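Local coordinates for copper-containing nitrite reductase (Hyphomicrobium denitrificans 1NES1, PDB 6TFO) that reduces nitrite to nitric oxide as a three-domain, copper-containing enzyme that works as a homotrimer, at the interface of chains A and B. Residues are numbered along the deposited sequence; one frame, centred on the assembly and turned at random. Chains: chain A/B, Copper-containing nitrite reductase.

Contact 1 and contact 2 belong to the same A–B interface of a homotrimeric enzyme. The centres of their C-alpha atoms lie about 19 Å apart. No residue is shared, but the elements are linked in sequence. In chain A, strand 412-418 carries A:Tyr414 of contact 2 and leads to A:His419 of contact 1. In chain B, the copper ligand B:His227 lies just ahead of loop 229-231 of contact 2, and B:His262 of contact 1 is a ligand of the same metal. Contact 1 thus forms part of the intersubunit type 2 copper site. Contact 2 is likely to help hold the two chains in register around the copper.

Contact 1: the interface of chains A and B. Residues chain A 419, 421-422, 424; chain B 262, 268-269, 272.
A:His419, in the loop after strand 412-418, meets B:His262 at the end of strand 257-262, while 3-10 helix 421-426 of chain A packs on the start of helix 268-274 of chain B. Both histidines are ligands, with B:His227, of the type 2 copper, the catalytic centre where nitrite is reduced. The imidazoles reach tip to tip, with A:His419 NE2 and B:His262 NE2 3.1 Å apart. The pair is not a hydrogen bond; the close approach fits two ligands turned to one copper. The rings meet edge to face, with planes 67° apart, and B:His262 CD2 lies in the plane of the A:His419 ring at its edge. The CG of B:His262 sits between its backbone N and carbonyl carbon (chi1 57°), which swings the ring toward chain A. B:Ile272 CD1 lies 3.8 Å above one face of the B:His262 ring, towards its rim. The A:Leu421 methyl CD1 packs against two side chains of helix 268-274, B:Ile272 CD1 at 3.6 Å and B:Val268 CG1 at 3.8 Å. B:Pro269 CG lies 3.3 Å from the carbonyl A:Leu421 O. An alanine in place of B:His262 would probably leave the copper without a nitrogen ligand and A:His419 without its ring partner. B:Cys263, next in sequence, binds one of the chain's two type 1 coppers; this His-Cys pair covalently bridges that copper and the type 2 site. The site lies at the subunit boundary, where these two strand ends of neighbouring cupredoxin-type domains meet.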
loop_
_atom_site.group_PDB
_atom_site.type_symbol
_atom_site.label_atom_id
_atom_site.label_comp_id
_atom_site.label_asym_id
_atom_site.label_seq_id
_atom_site.Cartn_x
_atom_site.Cartn_y
_atom_site.Cartn_z
ATOM N N HIS A 419 -38.187 -6.239 -0.813
ATOM C CA HIS A 419 -38.201 -5.590 -2.153
ATOM C C HIS A 419 -37.038 -4.596 -2.259
ATOM O O HIS A 419 -36.998 -3.866 -3.271
ATOM C CB HIS A 419 -39.573 -4.959 -2.453
ATOM C CG HIS A 419 -39.949 -5.052 -3.894
ATOM N ND1 HIS A 419 -39.350 -4.289 -4.867
ATOM C CD2 HIS A 419 -40.841 -5.826 -4.540
ATOM C CE1 HIS A 419 -39.872 -4.573 -6.042
ATOM N NE2 HIS A 419 -40.794 -5.504 -5.872
ATOM N N LEU A 421 -34.094 -5.205 -3.396
ATOM C CA LEU A 421 -33.973 -6.498 -4.117
ATOM C C LEU A 421 -32.516 -6.918 -4.315
ATOM O O LEU A 421 -32.320 -8.096 -4.714
ATOM C CB LEU A 421 -34.715 -6.422 -5.457
ATOM C CG LEU A 421 -36.233 -6.627 -5.374
ATOM C CD1 LEU A 421 -36.853 -6.452 -6.742
ATOM C CD2 LEU A 421 -36.573 -8.000 -4.801
ATOM N N SER A 422 -31.549 -6.044 -4.029
ATOM C CA SER A 422 -30.120 -6.440 -3.946
ATOM C C SER A 422 -30.001 -7.584 -2.929
ATOM O O SER A 422 -29.070 -8.393 -3.050
ATOM C CB SER A 422 -29.226 -5.275 -3.621
ATOM O OG SER A 422 -29.101 -4.407 -4.749
ATOM N N LEU A 424 -31.744 -10.204 -2.704
ATOM C CA LEU A 424 -31.798 -11.477 -3.482
ATOM C C LEU A 424 -30.382 -12.067 -3.558
ATOM O O LEU A 424 -30.201 -13.281 -3.311
ATOM C CB LEU A 424 -32.280 -11.201 -4.910
ATOM C CG LEU A 424 -33.773 -10.967 -5.096
ATOM C CD1 LEU A 424 -34.061 -10.586 -6.554
ATOM C CD2 LEU A 424 -34.570 -12.204 -4.671
ATOM N N HIS B 262 -42.280 -3.358 -12.616
ATOM C CA HIS B 262 -40.820 -3.374 -12.911
ATOM C C HIS B 262 -40.482 -4.572 -13.795
ATOM O O HIS B 262 -41.228 -5.546 -13.786
ATOM C CB HIS B 262 -39.983 -3.348 -11.615
ATOM C CG HIS B 262 -40.250 -4.458 -10.644
ATOM N ND1 HIS B 262 -39.800 -5.754 -10.850
ATOM C CD2 HIS B 262 -40.863 -4.449 -9.439
ATOM C CE1 HIS B 262 -40.164 -6.500 -9.831
ATOM N NE2 HIS B 262 -40.840 -5.723 -8.960
ATOM N N VAL B 268 -32.609 -8.728 -11.436
ATOM C CA VAL B 268 -33.782 -7.819 -11.320
ATOM C C VAL B 268 -33.290 -6.485 -10.757
ATOM O O VAL B 268 -33.595 -5.431 -11.318
ATOM C CB VAL B 268 -34.910 -8.473 -10.495
ATOM C CG1 VAL B 268 -36.104 -7.550 -10.297
ATOM C CG2 VAL B 268 -35.345 -9.777 -11.142
ATOM N N PRO B 269 -32.462 -6.475 -9.690
ATOM C CA PRO B 269 -31.925 -5.215 -9.164
ATOM C C PRO B 269 -31.239 -4.380 -10.260
ATOM O O PRO B 269 -31.357 -3.184 -10.232
ATOM C CB PRO B 269 -30.908 -5.646 -8.101
ATOM C CG PRO B 269 -31.339 -7.043 -7.706
ATOM C CD PRO B 269 -31.997 -7.646 -8.938
ATOM N N ILE B 272 -33.819 -2.915 -12.635
ATOM C CA ILE B 272 -34.547 -1.831 -11.913
ATOM C C ILE B 272 -33.652 -0.585 -11.854
ATOM O O ILE B 272 -34.122 0.461 -12.343
ATOM C CB ILE B 272 -35.057 -2.299 -10.538
ATOM C CG1 ILE B 272 -36.227 -3.270 -10.701
ATOM C CG2 ILE B 272 -35.446 -1.126 -9.654
ATOM C CD1 ILE B 272 -36.599 -4.015 -9.426
#

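Contact 2: the interface of chains A and B. Residues chain A 371-373, 409-410, 414, 442; chain B 229-231, 254.
The loop 229-231 of chain B, which follows the type 2 copper ligand B:His227, inserts B:Thr230 among loops of chain A. B:Thr230 hides 74 Å² of its surface there. The anchor is a backbone hydrogen bond from B:Gly231 N to the carbonyl A:Gly371 O, 2.8 Å long. The N-H meets the carbonyl oxygen on a lone pair in the carbonyl plane, and the bond is fairly straight (160° at H). The methyl of B:Thr230 is anti to its backbone N and points at two acidic side chains. B:Thr230 CG2 is 3.4 Å from A:Asp409 OD1 and 3.7 Å from A:Glu372 OE1. These are carbon contacts, so they fill space and do not pair charge. The side chains of A:Asp409 and B:Thr230 cross at about a right angle. Beside them, the A:Ile442 CG2 branch presses on the backbone B:Thr230 O at 3.4 Å. A:Arg410 CD adds a looser contact to B:Gly231 CA at 3.9 Å, with its chain bent at chi2 and chi3. B:Leu254 CD1 lies 4.2 Å from A:Asp409 OD1. Bonds within chain A hold these groups in place. A:Glu372 OE2 accepts a 3.2 Å hydrogen bond from A:Ile373 N, on the anti side of the carboxylate and 29° out of its plane. The A:Tyr414 ring sets its edge against A:Gly371 C. The phenol A:Tyr414 OH gives a 2.6 Å hydrogen bond to A:Arg410 O, approaching from 58° above the carbonyl plane.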
loop_
_atom_site.group_PDB
_atom_site.type_symbol
_atom_site.label_atom_id
_atom_site.label_comp_id
_atom_site.label_asym_id
_atom_site.label_seq_id
_atom_site.Cartn_x
_atom_site.Cartn_y
_atom_site.Cartn_z
ATOM N N GLY A 371 -46.441 -11.939 -7.429
ATOM C CA GLY A 371 -47.607 -12.632 -8.002
ATOM C C GLY A 371 -48.867 -12.510 -7.148
ATOM O O GLY A 371 -49.920 -13.009 -7.611
ATOM N N GLU A 372 -48.780 -11.907 -5.954
ATOM C CA GLU A 372 -49.928 -11.727 -5.024
ATOM C C GLU A 372 -50.002 -10.277 -4.529
ATOM O O GLU A 372 -49.024 -9.518 -4.675
ATOM C CB GLU A 372 -49.856 -12.699 -3.843
ATOM C CG GLU A 372 -50.656 -13.977 -4.052
ATOM C CD GLU A 372 -52.168 -13.815 -4.178
ATOM O OE1 GLU A 372 -52.827 -14.761 -4.695
ATOM O OE2 GLU A 372 -52.684 -12.758 -3.755
ATOM N N ILE A 373 -51.173 -9.919 -3.999
ATOM C CA ILE A 373 -51.483 -8.622 -3.330
ATOM C C ILE A 373 -52.051 -8.978 -1.968
ATOM O O ILE A 373 -52.733 -10.002 -1.864
ATOM C CB ILE A 373 -52.467 -7.778 -4.160
ATOM C CG1 ILE A 373 -52.055 -7.765 -5.635
ATOM C CG2 ILE A 373 -52.602 -6.375 -3.576
ATOM C CD1 ILE A 373 -53.037 -7.066 -6.558
ATOM N N ASP A 409 -56.216 -17.265 -5.491
ATOM C CA ASP A 409 -57.259 -17.364 -6.540
ATOM C C ASP A 409 -56.781 -18.396 -7.561
ATOM O O ASP A 409 -57.636 -19.057 -8.133
ATOM C CB ASP A 409 -57.571 -16.011 -7.185
ATOM C CG ASP A 409 -57.556 -14.846 -6.211
ATOM O OD1 ASP A 409 -56.444 -14.290 -5.980
ATOM O OD2 ASP A 409 -58.641 -14.533 -5.659
ATOM N N ARG A 410 -55.469 -18.546 -7.767
ATOM C CA ARG A 410 -54.936 -19.429 -8.837
ATOM C C ARG A 410 -53.534 -19.945 -8.491
ATOM O O ARG A 410 -52.955 -19.483 -7.497
ATOM C CB ARG A 410 -54.946 -18.680 -10.171
ATOM C CG ARG A 410 -54.161 -17.375 -10.166
ATOM C CD ARG A 410 -53.533 -17.178 -11.534
ATOM N NE ARG A 410 -52.613 -18.273 -11.813
ATOM C CZ ARG A 410 -52.235 -18.684 -13.019
ATOM N NH1 ARG A 410 -52.696 -18.105 -14.110
ATOM N NH2 ARG A 410 -51.378 -19.678 -13.135
ATOM N N TYR A 414 -45.270 -18.635 -5.886
ATOM C CA TYR A 414 -45.301 -17.251 -5.356
ATOM C C TYR A 414 -44.007 -17.032 -4.567
ATOM O O TYR A 414 -43.565 -17.953 -3.847
ATOM C CB TYR A 414 -46.599 -17.022 -4.575
ATOM C CG TYR A 414 -47.867 -17.140 -5.394
ATOM C CD1 TYR A 414 -48.504 -18.361 -5.554
ATOM C CD2 TYR A 414 -48.430 -16.036 -6.019
ATOM C CE1 TYR A 414 -49.657 -18.486 -6.318
ATOM C CE2 TYR A 414 -49.579 -16.139 -6.783
ATOM C CZ TYR A 414 -50.201 -17.367 -6.926
ATOM O OH TYR A 414 -51.335 -17.460 -7.678
ATOM N N ILE A 442 -57.655 -15.641 -14.887
ATOM C CA ILE A 442 -57.006 -14.637 -13.983
ATOM C C ILE A 442 -55.638 -14.204 -14.556
ATOM O O ILE A 442 -55.306 -13.000 -14.450
ATOM C CB ILE A 442 -56.902 -15.172 -12.534
ATOM C CG1 ILE A 442 -58.273 -15.141 -11.855
ATOM C CG2 ILE A 442 -55.844 -14.412 -11.732
ATOM C CD1 ILE A 442 -58.284 -15.657 -10.440
ATOM N N ALA B 229 -51.132 -7.411 -10.440
ATOM C CA ALA B 229 -51.546 -8.656 -11.124
ATOM C C ALA B 229 -51.368 -9.858 -10.188
ATOM O O ALA B 229 -50.410 -9.870 -9.379
ATOM C CB ALA B 229 -50.751 -8.841 -12.391
ATOM N N THR B 230 -52.239 -10.855 -10.345
ATOM C CA THR B 230 -52.274 -12.099 -9.548
ATOM C C THR B 230 -51.875 -13.274 -10.444
ATOM O O THR B 230 -52.581 -13.527 -11.435
ATOM C CB THR B 230 -53.658 -12.270 -8.906
ATOM O OG1 THR B 230 -53.918 -11.062 -8.186
ATOM C CG2 THR B 230 -53.757 -13.464 -7.979
ATOM N N GLY B 231 -50.790 -13.960 -10.086
ATOM C CA GLY B 231 -50.297 -15.172 -10.772
ATOM C C GLY B 231 -48.782 -15.129 -10.965
ATOM O O GLY B 231 -48.143 -14.134 -10.621
ATOM N N LEU B 254 -57.842 -7.406 -10.230
ATOM C CA LEU B 254 -58.764 -7.881 -9.170
ATOM C C LEU B 254 -58.816 -6.900 -8.005
ATOM O O LEU B 254 -59.787 -6.965 -7.257
ATOM C CB LEU B 254 -58.273 -9.237 -8.643
ATOM C CG LEU B 254 -58.276 -10.386 -9.650
ATOM C CD1 LEU B 254 -57.721 -11.658 -9.027
ATOM C CD2 LEU B 254 -59.683 -10.625 -10.182
#